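Local coordinates for protein CG1507-PB, isoform B (Drosophila melanogaster, PDB 5FGO) that probably binds purine-rich single-stranded DNA and RNA, this chain being the third Pur-alpha repeat, which pairs with a second copy of itself, at residues M20-N24 with K25-F29. Residues are numbered along the deposited sequence; the frame is centred on the assembly and turned at random.
Sequences MKVDN and KNFYF
Val22 and Lys25 close a beta hairpin with a two-residue loop, a type II' turn with Asp23 and Asn24 at its corners. The hairpin joins strands 18-22 and 25-34, the first two of the four-stranded antiparallel sheet of the PUR repeat. Val22 N bonds to Lys25 O (3.2 Å) and Lys25 N to Val22 O (2.9 Å). Two residues further on, Met20 and Phe27 form the next hydrogen-bonded pair, Met20 N to Phe27 O and Phe27 N to Met20 O, both 2.9 Å. A water bridges Asp23 O and Lys25 O beside the turn.

Lys21 and Asn26, a non-hydrogen-bonded pair, lie side by side on the other face from Met20, Val22, Lys25 and Phe27. The lysine chain bends at its end (chi4 65°), which turns NZ in to the oxygen end of the amide for a weak 2.9 Å bond to Asn26 OD1. The same oxygen accepts a hydrogen bond from His19. With an alanine in place of Asn26, the Lys21 ammonium and His19 NE2 would probably both lose this shared acceptor.

On the face of Met20, Val22 and Phe27, Val22 CG1 meets the edge of the Phe27 ring, 3.9 Å from CE2. This face packs against the second subunit: Val22 lies on its Pro56 and Met20 on its Phe63. At the turn, Asp23 OD1 forms a salt bridge with Lys58 of the second subunit. Lys25 runs extended beyond CG to a salt bridge with Glu44 on strand 37-46. Met20 is a selenomethionine. Its CG stands anti to the backbone N (chi1 -179°), and the chain bends only at the selenium, where the terminal methyl CE reaches the ring edge of Phe29, 3.5 Å from CZ.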
loop_
_atom_site.group_PDB
_atom_site.type_symbol
_atom_site.label_atom_id
_atom_site.label_comp_id
_atom_site.label_asym_id
_atom_site.label_seq_id
_atom_site.Cartn_x
_atom_site.Cartn_y
_atom_site.Cartn_z
HETATM N N MSE B 20 1.795 -3.980 10.902
HETATM C CA MSE B 20 3.071 -3.275 11.038
HETATM C C MSE B 20 2.896 -2.116 11.992
HETATM O O MSE B 20 1.817 -1.563 12.082
HETATM C CB MSE B 20 3.581 -2.770 9.681
HETATM C CG MSE B 20 4.932 -2.040 9.747
HETATM SE SE MSE B 20 5.587 -1.469 8.000
HETATM C CE MSE B 20 4.029 -2.152 7.080
ATOM N N LYS B 21 3.946 -1.758 12.713
ATOM C CA LYS B 21 3.893 -0.629 13.643
ATOM C C LYS B 21 4.947 0.379 13.302
ATOM O O LYS B 21 6.090 0.019 13.077
ATOM C CB LYS B 21 4.103 -1.079 15.088
ATOM C CG LYS B 21 2.885 -1.668 15.703
ATOM C CD LYS B 21 3.072 -1.945 17.178
ATOM C CE LYS B 21 1.732 -1.868 17.910
ATOM N NZ LYS B 21 0.715 -2.896 17.538
ATOM N N VAL B 22 4.566 1.643 13.267
ATOM C CA VAL B 22 5.525 2.706 13.016
ATOM C C VAL B 22 5.023 3.985 13.669
ATOM O O VAL B 22 3.844 4.294 13.599
ATOM C CB VAL B 22 5.801 2.896 11.480
ATOM C CG1 VAL B 22 4.522 3.086 10.726
ATOM C CG2 VAL B 22 6.788 4.044 11.219
ATOM N N ASP B 23 5.925 4.652 14.378
ATOM C CA ASP B 23 5.639 5.871 15.124
ATOM C C ASP B 23 4.406 5.682 16.014
ATOM O O ASP B 23 4.385 4.789 16.870
ATOM C CB ASP B 23 5.455 7.041 14.163
ATOM C CG ASP B 23 6.688 7.285 13.296
ATOM O OD1 ASP B 23 7.810 7.048 13.789
ATOM O OD2 ASP B 23 6.536 7.727 12.129
ATOM N N ASN B 24 3.384 6.510 15.824
ATOM C CA ASN B 24 2.178 6.355 16.616
ATOM C C ASN B 24 1.044 5.708 15.853
ATOM O O ASN B 24 -0.095 5.870 16.218
ATOM C CB ASN B 24 1.710 7.700 17.176
ATOM C CG ASN B 24 0.916 7.544 18.466
ATOM O OD1 ASN B 24 1.050 6.538 19.167
ATOM N ND2 ASN B 24 0.058 8.512 18.764
ATOM N N LYS B 25 1.313 5.078 14.721
ATOM C CA LYS B 25 0.217 4.478 13.953
ATOM C C LYS B 25 0.430 3.014 13.635
ATOM O O LYS B 25 1.545 2.519 13.658
ATOM C CB LYS B 25 -0.077 5.254 12.673
ATOM C CG LYS B 25 1.087 5.620 11.797
ATOM C CD LYS B 25 0.544 6.465 10.640
ATOM C CE LYS B 25 1.630 7.101 9.831
ATOM N NZ LYS B 25 1.091 8.224 9.078
ATOM N N ASN B 26 -0.658 2.326 13.343
ATOM C CA ASN B 26 -0.596 0.937 12.943
ATOM C C ASN B 26 -1.124 0.690 11.539
ATOM O O ASN B 26 -2.167 1.231 11.152
ATOM C CB ASN B 26 -1.415 0.089 13.914
ATOM C CG ASN B 26 -0.836 0.070 15.293
ATOM O OD1 ASN B 26 -0.051 -0.794 15.637
ATOM N ND2 ASN B 26 -1.230 1.027 16.100
ATOM N N PHE B 27 -0.447 -0.187 10.804
ATOM C CA PHE B 27 -0.921 -0.628 9.495
ATOM C C PHE B 27 -1.428 -2.072 9.478
ATOM O O PHE B 27 -0.803 -2.981 10.023
ATOM C CB PHE B 27 0.187 -0.459 8.472
ATOM C CG PHE B 27 0.415 0.968 8.030
ATOM C CD1 PHE B 27 -0.362 1.526 7.019
ATOM C CD2 PHE B 27 1.410 1.745 8.591
ATOM C CE1 PHE B 27 -0.143 2.807 6.575
ATOM C CE2 PHE B 27 1.623 3.057 8.143
ATOM C CZ PHE B 27 0.851 3.575 7.137
ATOM N N TYR B 28 -2.584 -2.283 8.868
ATOM C CA TYR B 28 -3.109 -3.632 8.728
ATOM C C TYR B 28 -3.276 -4.041 7.298
ATOM O O TYR B 28 -3.635 -3.227 6.470
ATOM C CB TYR B 28 -4.431 -3.759 9.466
ATOM C CG TYR B 28 -4.258 -3.551 10.949
ATOM C CD1 TYR B 28 -3.828 -4.594 11.760
ATOM C CD2 TYR B 28 -4.471 -2.314 11.533
ATOM C CE1 TYR B 28 -3.635 -4.415 13.099
ATOM C CE2 TYR B 28 -4.293 -2.125 12.871
ATOM C CZ TYR B 28 -3.876 -3.176 13.654
ATOM O OH TYR B 28 -3.685 -3.008 15.001
ATOM N N PHE B 29 -3.013 -5.313 7.021
ATOM C CA PHE B 29 -3.155 -5.895 5.691
ATOM C C PHE B 29 -4.107 -7.058 5.765
ATOM O O PHE B 29 -3.846 -8.013 6.493
ATOM C CB PHE B 29 -1.810 -6.393 5.173
ATOM C CG PHE B 29 -0.705 -5.360 5.203
ATOM C CD1 PHE B 29 -0.154 -4.940 6.418
ATOM C CD2 PHE B 29 -0.171 -4.866 4.018
ATOM C CE1 PHE B 29 0.856 -4.015 6.449
ATOM C CE2 PHE B 29 0.858 -3.952 4.030
ATOM C CZ PHE B 29 1.371 -3.515 5.246
HETATM O O HOH W 1 2.635 2.642 16.671
#